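Long-range contacts in hypothetical protein yqeU (Bacillus subtilis, PDB 1VHK), which probably methylates the N3 position of one uridine in the 16S ribosomal RNA of assembled 30S subunits, with S-adenosyl-L-methionine as methyl donor: residues 166-177 against 219-230; 49-57 against 67-77. All blocks are in the same frame, centred on the assembly; numbering follows the deposited sequence.

Contact 1: residues 166-177 against 219-230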
# COMPACT_ATOMS: atom_id res chain seq x y z
N MSE A 166 24.80 -3.06 1.54
CA MSE A 166 24.25 -4.39 1.69
C MSE A 166 24.68 -5.15 2.91
O MSE A 166 23.88 -5.84 3.58
CB MSE A 166 24.52 -5.22 0.41
CG MSE A 166 24.16 -4.43 -0.83
SE MSE A 166 23.21 -5.39 -2.15
CE MSE A 166 22.61 -6.91 -1.18
N GLN A 167 25.95 -5.03 3.28
CA GLN A 167 26.53 -5.73 4.41
C GLN A 167 25.88 -5.45 5.75
O GLN A 167 25.99 -6.24 6.70
CB GLN A 167 28.02 -5.37 4.46
CG GLN A 167 28.95 -6.57 4.65
CD GLN A 167 30.40 -6.13 4.49
OE1 GLN A 167 30.80 -5.17 5.16
NE2 GLN A 167 31.14 -6.78 3.60
N ASP A 168 25.25 -4.30 5.90
CA ASP A 168 24.65 -3.88 7.14
C ASP A 168 23.35 -4.60 7.45
O ASP A 168 22.94 -4.66 8.61
CB ASP A 168 24.39 -2.37 7.15
CG ASP A 168 25.54 -1.51 6.71
OD1 ASP A 168 25.35 -0.27 6.66
OD2 ASP A 168 26.64 -2.03 6.42
N PHE A 169 22.68 -5.18 6.45
CA PHE A 169 21.40 -5.79 6.75
C PHE A 169 21.45 -7.30 6.93
O PHE A 169 22.14 -8.00 6.21
CB PHE A 169 20.38 -5.48 5.64
CG PHE A 169 20.38 -4.05 5.19
CD1 PHE A 169 21.16 -3.64 4.13
CD2 PHE A 169 19.58 -3.12 5.83
CE1 PHE A 169 21.14 -2.32 3.71
CE2 PHE A 169 19.56 -1.81 5.42
CZ PHE A 169 20.32 -1.42 4.35
N ASP A 170 20.51 -7.80 7.74
CA ASP A 170 20.32 -9.24 7.86
C ASP A 170 20.04 -9.91 6.54
O ASP A 170 20.65 -10.97 6.29
CB ASP A 170 19.21 -9.49 8.90
CG ASP A 170 19.64 -8.91 10.24
OD1 ASP A 170 18.81 -8.43 11.03
OD2 ASP A 170 20.88 -8.95 10.48
N LYS A 171 19.18 -9.43 5.66
CA LYS A 171 18.92 -10.07 4.38
C LYS A 171 18.66 -9.04 3.28
O LYS A 171 18.23 -7.91 3.52
CB LYS A 171 17.73 -11.01 4.41
CG LYS A 171 17.89 -12.36 5.06
CD LYS A 171 18.14 -13.45 4.03
CE LYS A 171 18.38 -14.79 4.71
NZ LYS A 171 19.64 -14.79 5.52
N CYS A 172 18.80 -9.46 2.03
CA CYS A 172 18.53 -8.59 0.92
C CYS A 172 17.78 -9.30 -0.19
O CYS A 172 18.30 -10.25 -0.75
CB CYS A 172 19.83 -8.01 0.30
SG CYS A 172 19.41 -7.07 -1.24
N VAL A 173 16.58 -8.83 -0.53
CA VAL A 173 15.87 -9.42 -1.65
C VAL A 173 15.96 -8.43 -2.82
O VAL A 173 16.03 -7.22 -2.64
CB VAL A 173 14.45 -9.87 -1.40
CG1 VAL A 173 14.16 -10.29 0.03
CG2 VAL A 173 13.39 -8.91 -1.91
N VAL A 174 16.08 -9.00 -4.01
CA VAL A 174 16.07 -8.25 -5.25
C VAL A 174 14.80 -8.62 -6.03
O VAL A 174 14.56 -9.77 -6.36
CB VAL A 174 17.33 -8.48 -6.09
CG1 VAL A 174 17.31 -7.62 -7.36
CG2 VAL A 174 18.59 -8.18 -5.29
N ALA A 175 13.94 -7.62 -6.20
CA ALA A 175 12.66 -7.82 -6.88
C ALA A 175 12.94 -7.86 -8.38
O ALA A 175 13.37 -6.86 -8.94
CB ALA A 175 11.67 -6.74 -6.51
N TYR A 176 12.93 -9.07 -8.90
CA TYR A 176 13.34 -9.34 -10.28
C TYR A 176 12.90 -10.75 -10.65
O TYR A 176 12.92 -11.64 -9.79
CB TYR A 176 14.87 -9.31 -10.33
CG TYR A 176 15.47 -9.53 -11.69
CD1 TYR A 176 15.48 -8.51 -12.63
CD2 TYR A 176 16.07 -10.75 -12.04
CE1 TYR A 176 16.06 -8.68 -13.87
CE2 TYR A 176 16.65 -10.93 -13.28
CZ TYR A 176 16.65 -9.89 -14.19
OH TYR A 176 17.24 -10.04 -15.42
N GLU A 177 12.62 -10.97 -11.92
CA GLU A 177 12.28 -12.35 -12.32
C GLU A 177 12.86 -12.74 -13.66
O GLU A 177 12.90 -11.98 -14.64
CB GLU A 177 10.74 -12.50 -12.27
CG GLU A 177 10.34 -13.77 -11.51
CD GLU A 177 8.85 -14.03 -11.63
OE1 GLU A 177 8.48 -15.23 -11.72
OE2 GLU A 177 8.05 -13.08 -11.65
N LEU A 219 24.40 -7.52 -7.51
CA LEU A 219 23.56 -7.66 -6.32
C LEU A 219 23.61 -9.09 -5.80
O LEU A 219 23.84 -9.31 -4.61
CB LEU A 219 22.11 -7.21 -6.59
CG LEU A 219 21.92 -5.73 -6.89
CD1 LEU A 219 20.70 -5.48 -7.75
CD2 LEU A 219 21.85 -4.91 -5.61
N THR A 220 23.52 -10.08 -6.68
CA THR A 220 23.54 -11.48 -6.28
C THR A 220 24.84 -11.91 -5.64
O THR A 220 24.82 -12.76 -4.72
CB THR A 220 23.22 -12.39 -7.48
OG1 THR A 220 23.54 -11.66 -8.67
CG2 THR A 220 21.75 -12.75 -7.53
N GLU A 221 25.97 -11.32 -6.03
CA GLU A 221 27.26 -11.64 -5.42
C GLU A 221 27.43 -10.95 -4.07
O GLU A 221 28.23 -11.38 -3.23
CB GLU A 221 28.42 -11.41 -6.36
CG GLU A 221 28.45 -10.07 -7.03
CD GLU A 221 29.51 -9.92 -8.11
OE1 GLU A 221 29.53 -10.75 -9.04
OE2 GLU A 221 30.29 -8.95 -8.05
N GLN A 222 26.59 -9.94 -3.79
CA GLN A 222 26.57 -9.29 -2.49
C GLN A 222 25.51 -9.96 -1.59
O GLN A 222 25.05 -9.36 -0.62
CB GLN A 222 26.23 -7.81 -2.59
CG GLN A 222 27.28 -6.91 -3.19
CD GLN A 222 28.57 -6.85 -2.39
OE1 GLN A 222 28.57 -6.51 -1.20
NE2 GLN A 222 29.68 -7.18 -3.03
N ASP A 223 25.10 -11.17 -1.93
CA ASP A 223 24.11 -11.91 -1.20
C ASP A 223 22.67 -11.48 -1.48
O ASP A 223 21.77 -11.86 -0.73
CB ASP A 223 24.35 -11.86 0.31
CG ASP A 223 25.59 -12.65 0.68
OD1 ASP A 223 26.18 -12.31 1.73
OD2 ASP A 223 25.94 -13.56 -0.10
N GLY A 224 22.46 -10.69 -2.53
CA GLY A 224 21.08 -10.29 -2.85
C GLY A 224 20.45 -11.52 -3.52
O GLY A 224 21.17 -12.20 -4.26
N VAL A 225 19.22 -11.83 -3.17
CA VAL A 225 18.55 -12.99 -3.76
C VAL A 225 17.34 -12.56 -4.58
O VAL A 225 16.39 -12.03 -4.00
CB VAL A 225 18.09 -14.00 -2.70
CG1 VAL A 225 17.25 -15.10 -3.30
CG2 VAL A 225 19.27 -14.55 -1.92
N THR A 226 17.35 -12.85 -5.88
CA THR A 226 16.26 -12.50 -6.76
C THR A 226 14.97 -13.23 -6.43
O THR A 226 14.95 -14.43 -6.20
CB THR A 226 16.60 -12.71 -8.25
OG1 THR A 226 16.72 -14.10 -8.53
CG2 THR A 226 17.84 -11.95 -8.64
N CYS A 227 13.86 -12.48 -6.42
CA CYS A 227 12.56 -12.98 -6.08
C CYS A 227 11.46 -12.37 -6.97
O CYS A 227 11.50 -11.16 -7.25
CB CYS A 227 12.16 -12.60 -4.64
SG CYS A 227 13.11 -13.33 -3.34
N GLY A 228 10.49 -13.20 -7.30
CA GLY A 228 9.35 -12.71 -8.06
C GLY A 228 8.29 -12.27 -7.04
O GLY A 228 8.31 -12.80 -5.92
N LEU A 229 7.46 -11.33 -7.39
CA LEU A 229 6.42 -10.79 -6.53
C LEU A 229 5.05 -11.04 -7.13
O LEU A 229 4.23 -10.12 -7.25
CB LEU A 229 6.65 -9.26 -6.41
CG LEU A 229 7.93 -8.86 -5.69
CD1 LEU A 229 7.96 -7.36 -5.44
CD2 LEU A 229 8.07 -9.63 -4.37
N GLY A 230 4.84 -12.27 -7.60
CA GLY A 230 3.61 -12.66 -8.28
C GLY A 230 3.89 -12.73 -9.78
O GLY A 230 4.93 -12.27 -10.27
O HOH W 1 13.70 -14.22 -9.35
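Strands 171-175 and 225-227 run parallel, pairing V173 with V225, V174 with T226 and A175 with C227, their axes 44° apart. Four backbone bonds join them: V225 N to C172 O, V174 N to V225 O (3.0 Å, 176°), C227 N to V174 O and Y176 N to C227 O. On one face V173 CB lies 4.2 Å from C227 SG, and A175 CB meets L229 CD1 at 3.9 Å; V173 touches I191 and C227 touches A187 and F188 of helix 187-193, where apolar side chains suit the buried face. On the other face V174 divides its branches over L219: CG1, anti to the backbone N (chi1 -177°), meets CD1 at 4.0 Å, and CG2 meets CB at 3.9 Å. L219 CD2 then touches SE of selenomethionine M166 at 3.7 Å, the two side chains crossing at about a right angle. D223, at positive phi, is the C-prime residue of a Schellman motif ending helix 213-221; G224, lacking a side chain, lets V174 CG2 approach its CA. A water links Y176 O to T226 OG1. Strand 200-205, helix 213-221 and strand 225-227 make a beta-alpha-beta crossover past strand 171-175, in the parallel alpha/beta sheet characteristic of SPOUT methyltransferases.

Contact 2: residues 49-57 against 67-77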
# COMPACT_ATOMS: atom_id res chain seq x y z
N ASP A 49 11.03 8.54 20.95
CA ASP A 49 11.31 7.15 21.20
C ASP A 49 10.14 6.23 20.91
O ASP A 49 10.10 5.11 21.43
CB ASP A 49 11.90 6.89 22.57
CG ASP A 49 11.30 7.52 23.78
OD1 ASP A 49 11.57 7.01 24.91
OD2 ASP A 49 10.59 8.54 23.72
N GLY A 50 9.17 6.70 20.13
CA GLY A 50 8.04 5.91 19.73
C GLY A 50 6.87 5.79 20.65
O GLY A 50 5.92 5.04 20.32
N PHE A 51 6.78 6.55 21.75
CA PHE A 51 5.64 6.44 22.66
C PHE A 51 4.49 7.39 22.33
O PHE A 51 4.65 8.60 22.26
CB PHE A 51 6.16 6.66 24.09
CG PHE A 51 7.01 5.51 24.55
CD1 PHE A 51 8.40 5.58 24.49
CD2 PHE A 51 6.44 4.34 25.01
CE1 PHE A 51 9.18 4.52 24.89
CE2 PHE A 51 7.21 3.27 25.41
CZ PHE A 51 8.59 3.36 25.34
N GLU A 52 3.28 6.87 22.17
CA GLU A 52 2.08 7.59 21.82
C GLU A 52 1.22 8.05 22.99
O GLU A 52 0.70 7.27 23.78
CB GLU A 52 1.19 6.69 20.91
CG GLU A 52 -0.02 7.43 20.37
CD GLU A 52 -0.84 6.63 19.37
OE1 GLU A 52 -0.64 6.86 18.14
OE2 GLU A 52 -1.71 5.83 19.78
N ALA A 53 0.82 9.33 22.95
CA ALA A 53 -0.08 9.83 23.98
C ALA A 53 -1.29 10.57 23.45
O ALA A 53 -1.32 11.24 22.42
CB ALA A 53 0.70 10.76 24.93
N LYS A 54 -2.38 10.51 24.22
CA LYS A 54 -3.54 11.36 23.94
C LYS A 54 -3.37 12.63 24.80
O LYS A 54 -3.12 12.57 26.01
CB LYS A 54 -4.85 10.69 24.20
CG LYS A 54 -6.03 11.30 23.48
CD LYS A 54 -7.21 10.34 23.46
CE LYS A 54 -6.80 8.95 23.03
NZ LYS A 54 -7.26 8.61 21.65
N CYS A 55 -3.28 13.77 24.11
CA CYS A 55 -3.07 15.03 24.79
C CYS A 55 -4.24 15.99 24.64
O CYS A 55 -4.98 15.95 23.66
CB CYS A 55 -1.79 15.72 24.30
SG CYS A 55 -0.32 14.67 24.30
N GLU A 56 -4.35 16.86 25.63
CA GLU A 56 -5.35 17.91 25.71
C GLU A 56 -4.66 19.28 25.67
O GLU A 56 -3.69 19.54 26.38
CB GLU A 56 -6.17 17.76 27.00
CG GLU A 56 -7.50 18.44 27.04
CD GLU A 56 -8.51 17.87 28.00
OE1 GLU A 56 -9.22 16.89 27.66
OE2 GLU A 56 -8.71 18.43 29.11
N LEU A 57 -5.10 20.16 24.76
CA LEU A 57 -4.49 21.49 24.70
C LEU A 57 -4.95 22.31 25.92
O LEU A 57 -6.11 22.63 26.11
CB LEU A 57 -4.76 22.19 23.41
CG LEU A 57 -3.99 21.79 22.15
CD1 LEU A 57 -2.63 21.20 22.48
CD2 LEU A 57 -4.81 20.85 21.28
N CYS A 67 0.42 21.32 26.45
CA CYS A 67 -0.35 20.12 26.49
C CYS A 67 -0.23 19.33 27.80
O CYS A 67 0.81 19.24 28.41
CB CYS A 67 0.04 19.15 25.35
SG CYS A 67 0.22 19.90 23.73
N LEU A 68 -1.34 18.70 28.13
CA LEU A 68 -1.51 17.82 29.28
C LEU A 68 -1.74 16.41 28.74
O LEU A 68 -2.58 16.28 27.85
CB LEU A 68 -2.79 18.27 30.01
CG LEU A 68 -3.49 17.24 30.88
CD1 LEU A 68 -2.65 16.86 32.08
CD2 LEU A 68 -4.86 17.74 31.29
N VAL A 69 -0.95 15.43 29.15
CA VAL A 69 -1.17 14.08 28.62
C VAL A 69 -2.28 13.39 29.39
O VAL A 69 -2.17 13.13 30.58
CB VAL A 69 0.08 13.22 28.47
CG1 VAL A 69 1.29 13.81 29.14
CG2 VAL A 69 -0.15 11.77 28.93
N ILE A 70 -3.37 13.07 28.69
CA ILE A 70 -4.49 12.41 29.37
C ILE A 70 -4.44 10.90 29.30
O ILE A 70 -5.05 10.21 30.14
CB ILE A 70 -5.82 12.99 28.86
CG1 ILE A 70 -6.02 12.73 27.38
CG2 ILE A 70 -5.82 14.49 29.16
CD1 ILE A 70 -7.29 13.26 26.75
N GLU A 71 -3.54 10.33 28.49
CA GLU A 71 -3.46 8.89 28.39
C GLU A 71 -2.27 8.39 27.59
O GLU A 71 -1.99 8.94 26.52
CB GLU A 71 -4.74 8.37 27.69
CG GLU A 71 -5.00 6.91 28.02
CD GLU A 71 -5.63 6.13 26.89
OE1 GLU A 71 -5.09 5.04 26.58
OE2 GLU A 71 -6.65 6.55 26.32
N TRP A 72 -1.56 7.40 28.12
CA TRP A 72 -0.46 6.75 27.36
C TRP A 72 -1.08 5.50 26.71
O TRP A 72 -1.41 4.56 27.42
CB TRP A 72 0.69 6.34 28.28
CG TRP A 72 1.51 7.53 28.69
CD1 TRP A 72 1.44 8.20 29.89
CD2 TRP A 72 2.38 8.29 27.85
NE1 TRP A 72 2.28 9.30 29.85
CE2 TRP A 72 2.87 9.37 28.62
CE3 TRP A 72 2.86 8.12 26.56
CZ2 TRP A 72 3.78 10.29 28.11
CZ3 TRP A 72 3.78 9.03 26.06
CH2 TRP A 72 4.22 10.12 26.83
N THR A 73 -1.32 5.57 25.41
CA THR A 73 -2.00 4.52 24.70
C THR A 73 -1.34 3.17 24.69
O THR A 73 -2.06 2.18 24.47
CB THR A 73 -2.33 4.92 23.25
OG1 THR A 73 -1.12 4.94 22.46
CG2 THR A 73 -2.95 6.31 23.26
N ASN A 74 -0.03 3.08 24.74
CA ASN A 74 0.70 1.83 24.67
C ASN A 74 0.52 1.12 23.33
O ASN A 74 0.74 -0.09 23.24
CB ASN A 74 0.25 0.90 25.80
CG ASN A 74 0.83 1.35 27.13
OD1 ASN A 74 2.01 1.63 27.19
ND2 ASN A 74 -0.03 1.39 28.14
N GLU A 75 0.13 1.83 22.31
CA GLU A 75 -0.15 1.33 20.99
C GLU A 75 1.10 1.32 20.12
O GLU A 75 1.80 2.32 20.04
CB GLU A 75 -1.24 2.20 20.33
CG GLU A 75 -2.64 1.68 20.50
CD GLU A 75 -2.86 0.30 19.92
OE1 GLU A 75 -3.42 -0.57 20.64
OE2 GLU A 75 -2.50 0.03 18.75
N ASN A 76 1.45 0.16 19.59
CA ASN A 76 2.59 0.09 18.70
C ASN A 76 2.13 -0.45 17.33
O ASN A 76 1.74 -1.60 17.22
CB ASN A 76 3.79 -0.73 19.16
CG ASN A 76 4.91 -0.51 18.13
OD1 ASN A 76 4.94 -1.10 17.06
ND2 ASN A 76 5.76 0.47 18.40
N ARG A 77 2.34 0.39 16.32
CA ARG A 77 1.86 -0.01 14.99
C ARG A 77 2.99 -0.24 14.03
O ARG A 77 2.76 -0.26 12.82
CB ARG A 77 0.84 1.01 14.49
CG ARG A 77 -0.35 1.19 15.40
CD ARG A 77 -1.28 2.28 14.91
NE ARG A 77 -2.43 2.51 15.78
CZ ARG A 77 -2.47 3.33 16.82
NH1 ARG A 77 -1.40 4.04 17.17
NH2 ARG A 77 -3.61 3.45 17.52
O HOH W 2 2.91 4.00 22.22
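E52 reaches across to T73 and R77 just beyond the paired part of the two antiparallel strands. Its CG stands anti to the backbone N (chi1 -174°) and the chain continues extended, so that it runs past the T73 hydroxyl: CB lies 3.3 Å from T73 OG1 and CG 3.4 Å. At the tip OE2 comes within 2.9 Å of the same OG1, though the backbone O of E52 is also within reach of that hydroxyl proton. OE2 further accepts from R77 NH1 at 3.2 Å in a nearly straight bond, met on the syn side but 31° out of the carboxylate plane, while lying in the guanidinium plane. OE1 shares the salt bridge, 3.1 Å from R77 NH1 although that hydrogen bond is weak, and makes a second one with R5. Two arginines would be expected to stabilise the charge of this buried glutamate, while threonine, its hydroxyl one carbon from the main chain, is short enough to lie close to both carboxylate and carbonyl of E52; T73 N donates to that carbonyl O. The strands belong to the hairpin 52-60/64-72 in the mixed sheet of the N-terminal PUA domain, and a classic beta bulge interrupts their register. Here I70 and E71 both face K54, whose carbonyl O receives I70 N at 2.7 Å and, weakly, E71 N at 3.4 Å. The side chain of K54 crosses that of I70, its aliphatic stem packing on the isoleucine, and lies alongside E71. On the opposite face A53 offers a methyl small enough to sit over W72: its CB is 3.9 Å from the centroid of the six-membered ring, a CH-pi contact. V69 CG2 lies over that same face of the indole, F51 CB approaches CZ3 obliquely, and K12 makes a cation-pi contact with the ring.

In the fold
From the N terminus the chain first builds the mixed sheet of the PUA domain, where contact 2 closes a tight hairpin with nine residues between its segments. It then passes through R77, which packs on P231 of the second subunit, into strand 82-88 of the parallel methyltransferase sheet. Contact 1 comes much later and closes a longer excursion of 41 residues, which includes helix 187-193 and strand 200-205, so joining the outermost strand 225-227 to its neighbour. The two loops follow in series, neither nested nor crossed. The centres of contact 1 and contact 2 are about 38 Å apart, on opposite sides of the chain's centre. Contact 2 pairs two strands of the N-terminal mixed sheet, contact 1 two of the parallel sheet.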